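PDB 6GSZ: alpha-L-rhamnosidase, which probably hydrolyses terminal non-reducing alpha-L-rhamnose residues from alpha-L-rhamnosides, and binds calcium ions. Local coordinates for residues 23-28 against 65-70; 79-84 against 94-99. All coordinates share one frame; numbering follows the deposited sequence.

Interaction 1. Residues 23-28 against 65-70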
ATOM      1  N   PRO A  23      -9.390  21.663   4.480  1.00 11.02           N
ATOM      2  CA  PRO A  23      -9.100  20.279   4.861  1.00 10.44           C
ATOM      3  C   PRO A  23      -9.897  19.886   6.102  1.00 11.03           C
ATOM      4  O   PRO A  23      -9.962  20.666   7.079  1.00 12.04           O
ATOM      5  CB  PRO A  23      -7.598  20.297   5.163  1.00 11.34           C
ATOM      6  CG  PRO A  23      -7.329  21.713   5.551  1.00 11.91           C
ATOM      7  CD  PRO A  23      -8.213  22.535   4.629  1.00 12.71           C
ATOM      8  N   ARG A  24     -10.436  18.660   6.093  1.00 10.17           N
ATOM      9  CA  ARG A  24     -11.116  18.132   7.273  1.00  9.27           C
ATOM     10  C   ARG A  24     -10.073  17.791   8.331  1.00 10.27           C
ATOM     11  O   ARG A  24      -8.914  17.505   8.012  1.00 11.77           O
ATOM     12  CB  ARG A  24     -11.976  16.925   6.865  1.00 11.60           C
ATOM     13  CG  ARG A  24     -13.122  17.309   5.924  1.00 11.20           C
ATOM     14  CD  ARG A  24     -13.821  16.102   5.368  1.00 11.07           C
ATOM     15  NE  ARG A  24     -12.943  15.329   4.519  1.00 10.74           N
ATOM     16  CZ  ARG A  24     -13.113  14.057   4.202  1.00 11.44           C
ATOM     17  NH1 ARG A  24     -14.179  13.406   4.661  1.00 10.91           N
ATOM     18  NH2 ARG A  24     -12.221  13.407   3.447  1.00 11.98           N
ATOM     19  N   VAL A  25     -10.527  17.782   9.597  1.00 10.31           N
ATOM     20  CA  VAL A  25      -9.676  17.647  10.754  1.00 11.14           C
ATOM     21  C   VAL A  25     -10.109  16.411  11.536  1.00 10.68           C
ATOM     22  O   VAL A  25     -11.297  16.174  11.732  1.00 11.61           O
ATOM     23  CB  VAL A  25      -9.717  18.916  11.638  1.00 12.09           C
ATOM     24  CG1 VAL A  25      -8.668  18.846  12.729  1.00 12.60           C
ATOM     25  CG2 VAL A  25      -9.580  20.178  10.786  1.00 13.18           C
ATOM     26  N   SER A  26      -9.141  15.688  12.068  1.00 10.64           N
ATOM     27  CA  SER A  26      -9.359  14.521  12.929  1.00 11.01           C
ATOM     28  C   SER A  26      -8.389  14.554  14.108  1.00 11.67           C
ATOM     29  O   SER A  26      -7.277  15.041  13.967  1.00 13.27           O
ATOM     30  CB  SER A  26      -9.152  13.217  12.189  1.00 11.30           C
ATOM     31  OG  SER A  26      -9.943  13.121  11.025  1.00 11.95           O
ATOM     32  N   TRP A  27      -8.810  14.028  15.251  1.00 12.38           N
ATOM     33  CA  TRP A  27      -7.894  13.876  16.355  1.00 13.79           C
ATOM     34  C   TRP A  27      -8.068  12.501  16.963  1.00 14.43           C
ATOM     35  O   TRP A  27      -9.195  12.074  17.222  1.00 17.81           O
ATOM     36  CB  TRP A  27      -8.070  14.998  17.389  1.00 13.45           C
ATOM     37  CG  TRP A  27      -9.495  15.303  17.758  1.00 12.84           C
ATOM     38  CD1 TRP A  27     -10.197  14.902  18.866  1.00 13.90           C
ATOM     39  CD2 TRP A  27     -10.337  16.225  17.066  1.00 12.38           C
ATOM     40  NE1 TRP A  27     -11.431  15.476  18.839  1.00 14.66           N
ATOM     41  CE2 TRP A  27     -11.557  16.298  17.774  1.00 12.35           C
ATOM     42  CE3 TRP A  27     -10.171  16.998  15.901  1.00 13.61           C
ATOM     43  CZ2 TRP A  27     -12.595  17.101  17.346  1.00 13.82           C
ATOM     44  CZ3 TRP A  27     -11.201  17.800  15.475  1.00 13.14           C
ATOM     45  CH2 TRP A  27     -12.411  17.849  16.197  1.00 13.07           C
ATOM     46  N   ARG A  28      -6.964  11.876  17.304  1.00 13.68           N
ATOM     47  CA  ARG A  28      -6.958  10.619  18.013  0.50 15.45           C
ATOM     48  C   ARG A  28      -6.711  10.870  19.508  1.00 15.49           C
ATOM     49  O   ARG A  28      -5.998  11.783  19.876  1.00 17.06           O
ATOM     50  CB  ARG A  28      -5.880   9.793  17.319  0.50 17.13           C
ATOM     51  CG  ARG A  28      -5.881   8.320  17.660  0.50 18.90           C
ATOM     52  CD  ARG A  28      -4.886   7.681  16.712  0.50 23.34           C
ATOM     53  NE  ARG A  28      -5.529   7.196  15.496  0.50 24.56           N
ATOM     54  CZ  ARG A  28      -4.908   6.879  14.377  0.50 26.92           C
ATOM     55  NH1 ARG A  28      -5.483   6.011  13.559  0.50 20.82           N
ATOM     56  NH2 ARG A  28      -3.745   7.432  14.074  0.50 30.29           N
ATOM     57  N   VAL A  65     -13.937  16.134  10.683  1.00 10.25           N
ATOM     58  CA  VAL A  65     -14.860  17.242  10.928  1.00 11.17           C
ATOM     59  C   VAL A  65     -14.494  18.393   9.999  1.00 10.10           C
ATOM     60  O   VAL A  65     -13.398  18.409   9.424  1.00 10.97           O
ATOM     61  CB  VAL A  65     -14.846  17.699  12.399  1.00 12.17           C
ATOM     62  CG1 VAL A  65     -14.989  16.508  13.361  1.00 13.19           C
ATOM     63  CG2 VAL A  65     -13.623  18.525  12.737  1.00 12.00           C
ATOM     64  N   PRO A  66     -15.389  19.369   9.763  1.00 11.04           N
ATOM     65  CA  PRO A  66     -15.087  20.440   8.832  1.00 12.47           C
ATOM     66  C   PRO A  66     -13.963  21.391   9.237  1.00 11.74           C
ATOM     67  O   PRO A  66     -13.688  21.607  10.407  1.00 12.78           O
ATOM     68  CB  PRO A  66     -16.400  21.223   8.732  1.00 12.69           C
ATOM     69  CG  PRO A  66     -17.455  20.252   9.215  1.00 12.36           C
ATOM     70  CD  PRO A  66     -16.750  19.454  10.300  1.00 11.64           C
ATOM     71  N   TRP A  67     -13.230  21.858   8.211  1.00 10.93           N
ATOM     72  CA  TRP A  67     -12.339  22.997   8.430  1.00 11.16           C
ATOM     73  C   TRP A  67     -13.173  24.169   8.947  1.00 11.66           C
ATOM     74  O   TRP A  67     -14.158  24.508   8.310  1.00 12.72           O
ATOM     75  CB  TRP A  67     -11.666  23.342   7.106  1.00 12.10           C
ATOM     76  CG  TRP A  67     -10.765  24.539   7.181  1.00 11.82           C
ATOM     77  CD1 TRP A  67     -10.990  25.778   6.627  1.00 12.56           C
ATOM     78  CD2 TRP A  67      -9.511  24.615   7.872  1.00 11.66           C
ATOM     79  NE1 TRP A  67      -9.956  26.626   6.941  1.00 12.50           N
ATOM     80  CE2 TRP A  67      -9.033  25.939   7.688  1.00 12.76           C
ATOM     81  CE3 TRP A  67      -8.768  23.713   8.633  1.00 12.10           C
ATOM     82  CZ2 TRP A  67      -7.844  26.362   8.268  1.00 13.48           C
ATOM     83  CZ3 TRP A  67      -7.586  24.138   9.189  1.00 12.87           C
ATOM     84  CH2 TRP A  67      -7.136  25.452   9.009  1.00 14.11           C
ATOM     85  N   PRO A  68     -12.825  24.765  10.087  1.00 12.75           N
ATOM     86  CA  PRO A  68     -13.706  25.782  10.685  1.00 14.34           C
ATOM     87  C   PRO A  68     -13.455  27.238  10.289  1.00 14.18           C
ATOM     88  O   PRO A  68     -14.202  28.119  10.625  1.00 18.40           O
ATOM     89  CB  PRO A  68     -13.397  25.629  12.186  1.00 15.86           C
ATOM     90  CG  PRO A  68     -11.917  25.258  12.191  1.00 15.07           C
ATOM     91  CD  PRO A  68     -11.762  24.319  11.004  1.00 13.63           C
ATOM     92  N   SER A  69     -12.358  27.488   9.578  1.00 16.12           N
ATOM     93  CA  SER A  69     -11.935  28.873   9.294  1.00 16.26           C
ATOM     94  C   SER A  69     -12.221  29.188   7.812  1.00 16.41           C
ATOM     95  O   SER A  69     -12.874  28.416   7.084  1.00 16.61           O
ATOM     96  CB  SER A  69     -10.473  29.034   9.713  1.00 16.78           C
ATOM     97  OG  SER A  69      -9.957  30.345   9.491  1.00 18.79           O
ATOM     98  N   SER A  70     -11.790  30.372   7.363  1.00 17.55           N
ATOM     99  CA  SER A  70     -11.883  30.690   5.951  1.00 17.76           C
ATOM    100  C   SER A  70     -10.913  29.781   5.180  1.00 15.32           C
ATOM    101  O   SER A  70      -9.950  29.256   5.739  1.00 15.06           O
ATOM    102  CB  SER A  70     -11.565  32.142   5.696  1.00 20.47           C
ATOM    103  OG  SER A  70     -10.325  32.445   6.280  1.00 23.82           O
TER
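V25 and V65 are tied by two backbone hydrogen bonds, V25 N to V65 O at 2.9 Å and V65 N to V25 O at 2.8 Å, which make a single antiparallel hydrogen-bonded bridge. Beyond this one bridge the 65-70 segment makes no further backbone hydrogen bond to 23-28, and side chains take over. V65 reaches W27 with its CG2, which meets the ring obliquely and comes 3.7 Å from W27 CZ3; the two side chains cross at about a right angle. W27 CG lies between the backbone N and the carbonyl carbon (chi1 46°), from where the ring reaches V65; NE1 is paired with Q38.

V25 sits between two indoles. Its CG1 lies in the plane of the W27 ring at the edge, while its CG2 meets the edge of the W67 ring, 4.2 Å from W67 CE3. P23 runs alongside W67, pointing the same way, with its CD over one face toward the rim and P23 CG 3.9 Å from W67 CE3; P68 CD and the backbone N of S69 lie over the opposite face. The rotation of the W67 ring is further set by a 2.9 Å bond from NE1 to S70 O, nearly straight at 165° and in the ring plane. P23 O, buried against W67 CB at 3.2 Å, has no polar partner in the model. R24 sends its guanidinium elsewhere, to salt bridges with D544 and E10.

In the N-terminal immunoglobulin-like domain, strand 25-30 pairs with strand 3-9, and the loop holding 65-70 adds one rung beside it. Both indoles pack into the interior between the sheets, W27 on V82 and S84 and W67 on V80 of strand 78-86, with Y41 and V45 of strand 38-46 beside W27 and W67 respectively.

Interaction 2. Residues 79-84 against 94-99; sequences TVRVRS and PWSDAV
This is an antiparallel backbone pairing between interior strands of a five-stranded sheet, combined with an arginine-tryptophan-arginine stack, in the N-terminal immunoglobulin-like domain where the loop after strand 78-86 returns alongside it and leads into strand 99-103. V80 and V99 form a regular hydrogen-bonded pair, with V80 N to V99 O at 2.8 Å and V99 N to V80 O at 3.0 Å. Farther along, 94-99 is not a regular strand, and S96 pairs partly with its side chain. Its backbone N donates to V82 O at 2.8 Å, while its hydroxyl accepts from V82 N at 2.9 Å (169°), standing in for a backbone carbonyl. S96 OG, set between the backbone N and the carbonyl carbon (chi1 70°), also donates to D97 O from above the carbonyl plane.

W95 inserts its indole between two arginines. On one face the guanidinium of R81 lies nearly flat, its plane 19° from the ring, with CZ 4.1 Å from the centroid of the W95 five-membered ring. R83 takes the opposite face with its chain, extended from CG to NE: CG stands 3.7 Å over the centroid of the W95 six-membered ring, CD is over the centre of the indole, and NE comes to 3.4 Å from W95 CZ2. A water lies at the edge of the R81 guanidinium, in its plane; it accepts from NH1, and its O donates to S96 O at 2.8 Å. E44 and E42 of strand 38-46 hold R81 NE and R83 NH2 in salt bridges.

The alternation resembles the tryptophan-arginine ladder of the WSXWS motif in cytokine-receptor fibronectin domains. Here the glutamates probably offset both arginine charges and keep them aligned, while the indole takes cation-pi contact on one face and CH-pi contact on the other.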
ATOM      1  N   THR A  79      -1.477  27.322  11.831  1.00 15.19           N
ATOM      2  CA  THR A  79      -1.080  26.486  12.950  1.00 14.97           C
ATOM      3  C   THR A  79      -2.349  26.158  13.734  1.00 14.74           C
ATOM      4  O   THR A  79      -3.106  27.050  14.014  1.00 15.77           O
ATOM      5  CB  THR A  79      -0.025  27.183  13.822  1.00 14.64           C
ATOM      6  OG1 THR A  79       1.087  27.462  12.971  1.00 17.40           O
ATOM      7  CG2 THR A  79       0.430  26.349  14.990  1.00 18.38           C
ATOM      8  N   VAL A  80      -2.529  24.872  14.057  1.00 12.79           N
ATOM      9  CA  VAL A  80      -3.798  24.378  14.580  1.00 13.27           C
ATOM     10  C   VAL A  80      -3.567  23.639  15.876  1.00 14.23           C
ATOM     11  O   VAL A  80      -2.636  22.842  15.987  1.00 13.79           O
ATOM     12  CB  VAL A  80      -4.467  23.469  13.536  1.00 12.35           C
ATOM     13  CG1 VAL A  80      -5.703  22.810  14.134  1.00 14.24           C
ATOM     14  CG2 VAL A  80      -4.858  24.280  12.305  1.00 15.16           C
ATOM     15  N   ARG A  81      -4.467  23.884  16.856  1.00 13.86           N
ATOM     16  CA  ARG A  81      -4.560  23.026  18.035  1.00 14.78           C
ATOM     17  C   ARG A  81      -6.039  22.684  18.240  1.00 13.82           C
ATOM     18  O   ARG A  81      -6.894  23.426  17.786  1.00 13.59           O
ATOM     19  CB  ARG A  81      -4.008  23.710  19.287  1.00 15.54           C
ATOM     20  CG  ARG A  81      -2.539  24.090  19.214  1.00 17.19           C
ATOM     21  CD  ARG A  81      -2.016  24.515  20.582  1.00 18.90           C
ATOM     22  NE  ARG A  81      -2.648  25.735  21.034  1.00 20.15           N
ATOM     23  CZ  ARG A  81      -2.640  26.148  22.320  1.00 22.41           C
ATOM     24  NH1 ARG A  81      -2.002  25.436  23.241  1.00 24.58           N
ATOM     25  NH2 ARG A  81      -3.299  27.247  22.672  1.00 25.90           N
ATOM     26  N   VAL A  82      -6.287  21.553  18.906  1.00 13.46           N
ATOM     27  CA  VAL A  82      -7.625  21.098  19.224  1.00 13.51           C
ATOM     28  C   VAL A  82      -7.689  20.752  20.696  1.00 13.45           C
ATOM     29  O   VAL A  82      -6.752  20.234  21.261  1.00 14.36           O
ATOM     30  CB  VAL A  82      -8.004  19.880  18.359  1.00 14.23           C
ATOM     31  CG1 VAL A  82      -9.409  19.375  18.672  1.00 15.65           C
ATOM     32  CG2 VAL A  82      -7.826  20.197  16.876  1.00 14.75           C
ATOM     33  N   ARG A  83      -8.873  20.931  21.286  1.00 13.67           N
ATOM     34  CA  ARG A  83      -9.172  20.307  22.579  1.00 14.93           C
ATOM     35  C   ARG A  83     -10.617  19.827  22.543  1.00 13.92           C
ATOM     36  O   ARG A  83     -11.435  20.350  21.843  1.00 14.22           O
ATOM     37  CB  ARG A  83      -8.875  21.223  23.768  1.00 17.68           C
ATOM     38  CG  ARG A  83      -9.681  22.499  23.798  1.00 19.46           C
ATOM     39  CD  ARG A  83      -9.322  23.295  25.057  1.00 20.32           C
ATOM     40  NE  ARG A  83     -10.102  24.505  25.127  1.00 22.32           N
ATOM     41  CZ  ARG A  83     -10.136  25.309  26.182  1.00 27.94           C
ATOM     42  NH1 ARG A  83      -9.417  25.030  27.267  1.00 39.86           N
ATOM     43  NH2 ARG A  83     -10.905  26.379  26.134  1.00 32.53           N
ATOM     44  N   SER A  84     -10.840  18.794  23.331  1.00 14.94           N
ATOM     45  CA  SER A  84     -12.069  18.038  23.318  1.00 14.50           C
ATOM     46  C   SER A  84     -12.660  18.012  24.739  1.00 16.21           C
ATOM     47  O   SER A  84     -11.937  17.857  25.716  1.00 17.85           O
ATOM     48  CB  SER A  84     -11.785  16.665  22.770  1.00 15.87           C
ATOM     49  OG  SER A  84     -12.934  15.857  22.844  1.00 16.32           O
ATOM     50  N   PRO A  94      -6.418  18.527  27.598  1.00 18.87           N
ATOM     51  CA  PRO A  94      -5.619  19.713  27.331  1.00 19.15           C
ATOM     52  C   PRO A  94      -5.639  20.032  25.827  1.00 17.81           C
ATOM     53  O   PRO A  94      -6.019  19.201  24.996  1.00 17.27           O
ATOM     54  CB  PRO A  94      -4.198  19.307  27.752  1.00 22.95           C
ATOM     55  CG  PRO A  94      -4.353  18.061  28.593  1.00 24.18           C
ATOM     56  CD  PRO A  94      -5.618  17.400  28.098  1.00 21.49           C
ATOM     57  N   TRP A  95      -5.185  21.230  25.477  1.00 17.66           N
ATOM     58  CA  TRP A  95      -4.900  21.521  24.076  1.00 16.93           C
ATOM     59  C   TRP A  95      -3.872  20.533  23.548  1.00 18.13           C
ATOM     60  O   TRP A  95      -2.893  20.198  24.236  1.00 17.48           O
ATOM     61  CB  TRP A  95      -4.355  22.938  23.910  1.00 17.56           C
ATOM     62  CG  TRP A  95      -5.366  24.024  24.052  1.00 19.54           C
ATOM     63  CD1 TRP A  95      -5.470  24.914  25.081  1.00 23.96           C
ATOM     64  CD2 TRP A  95      -6.348  24.420  23.082  1.00 18.22           C
ATOM     65  NE1 TRP A  95      -6.481  25.802  24.831  1.00 25.43           N
ATOM     66  CE2 TRP A  95      -7.036  25.527  23.612  1.00 21.43           C
ATOM     67  CE3 TRP A  95      -6.742  23.933  21.838  1.00 15.94           C
ATOM     68  CZ2 TRP A  95      -8.087  26.144  22.929  1.00 20.14           C
ATOM     69  CZ3 TRP A  95      -7.761  24.547  21.161  1.00 16.46           C
ATOM     70  CH2 TRP A  95      -8.428  25.644  21.692  1.00 18.83           C
ATOM     71  N   SER A  96      -4.120  20.083  22.325  1.00 15.96           N
ATOM     72  CA  SER A  96      -3.194  19.258  21.603  1.00 16.92           C
ATOM     73  C   SER A  96      -1.876  19.999  21.349  1.00 17.32           C
ATOM     74  O   SER A  96      -1.812  21.212  21.404  1.00 17.99           O
ATOM     75  CB  SER A  96      -3.794  18.847  20.271  1.00 16.03           C
ATOM     76  OG  SER A  96      -3.872  19.944  19.407  1.00 15.72           O
ATOM     77  N   ASP A  97      -0.843  19.224  21.028  1.00 17.24           N
ATOM     78  CA  ASP A  97       0.345  19.808  20.426  1.00 18.05           C
ATOM     79  C   ASP A  97      -0.074  20.449  19.104  1.00 19.72           C
ATOM     80  O   ASP A  97      -0.966  19.949  18.434  1.00 22.64           O
ATOM     81  CB  ASP A  97       1.432  18.766  20.194  1.00 22.06           C
ATOM     82  CG  ASP A  97       1.984  18.168  21.461  1.00 30.49           C
ATOM     83  OD1 ASP A  97       1.868  18.825  22.531  1.00 34.25           O
ATOM     84  OD2 ASP A  97       2.495  17.027  21.376  1.00 43.47           O
ATOM     85  N   ALA A  98       0.556  21.577  18.771  1.00 16.44           N
ATOM     86  CA  ALA A  98       0.267  22.296  17.569  1.00 16.38           C
ATOM     87  C   ALA A  98       0.791  21.527  16.343  1.00 15.30           C
ATOM     88  O   ALA A  98       1.842  20.867  16.372  1.00 18.38           O
ATOM     89  CB  ALA A  98       0.895  23.680  17.636  1.00 19.52           C
ATOM     90  N   VAL A  99       0.022  21.627  15.263  1.00 14.17           N
ATOM     91  CA  VAL A  99       0.409  21.100  13.960  1.00 14.11           C
ATOM     92  C   VAL A  99       0.162  22.195  12.920  1.00 14.77           C
ATOM     93  O   VAL A  99      -0.597  23.106  13.131  1.00 16.48           O
ATOM     94  CB  VAL A  99      -0.424  19.849  13.613  1.00 15.63           C
ATOM     95  CG1 VAL A  99      -0.125  18.685  14.536  1.00 18.85           C
ATOM     96  CG2 VAL A  99      -1.921  20.117  13.599  1.00 16.78           C
TER
HETATM   97  O   HOH W   1      -0.263  22.942  22.985  1.00 28.68           O

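Interactions 1 and 2 have centres about 12 Å apart and belong to one immunoglobulin-like domain, interaction 1 buried and interaction 2 only partly so. V80 and V82 serve both: their side chains meet the tryptophans of interaction 1 while their backbones bond within interaction 2; R81 and R83 point the other way and carry the stack. The joints are W27 CD2 on V82 CG1 at 3.7 Å and W67 CZ3 on V80 CG2 at 4.1 Å. Neither contact contributes to the glucose-binding pocket, whose residues lie in the six-hairpin glycosidase range. Interaction 1 does hold S26 of a 2-(2-methoxyethoxy)ethanol pocket, and the nearest side-chain atoms of V65 and D97 lie about 5 and 4 Å from bound calcium ions.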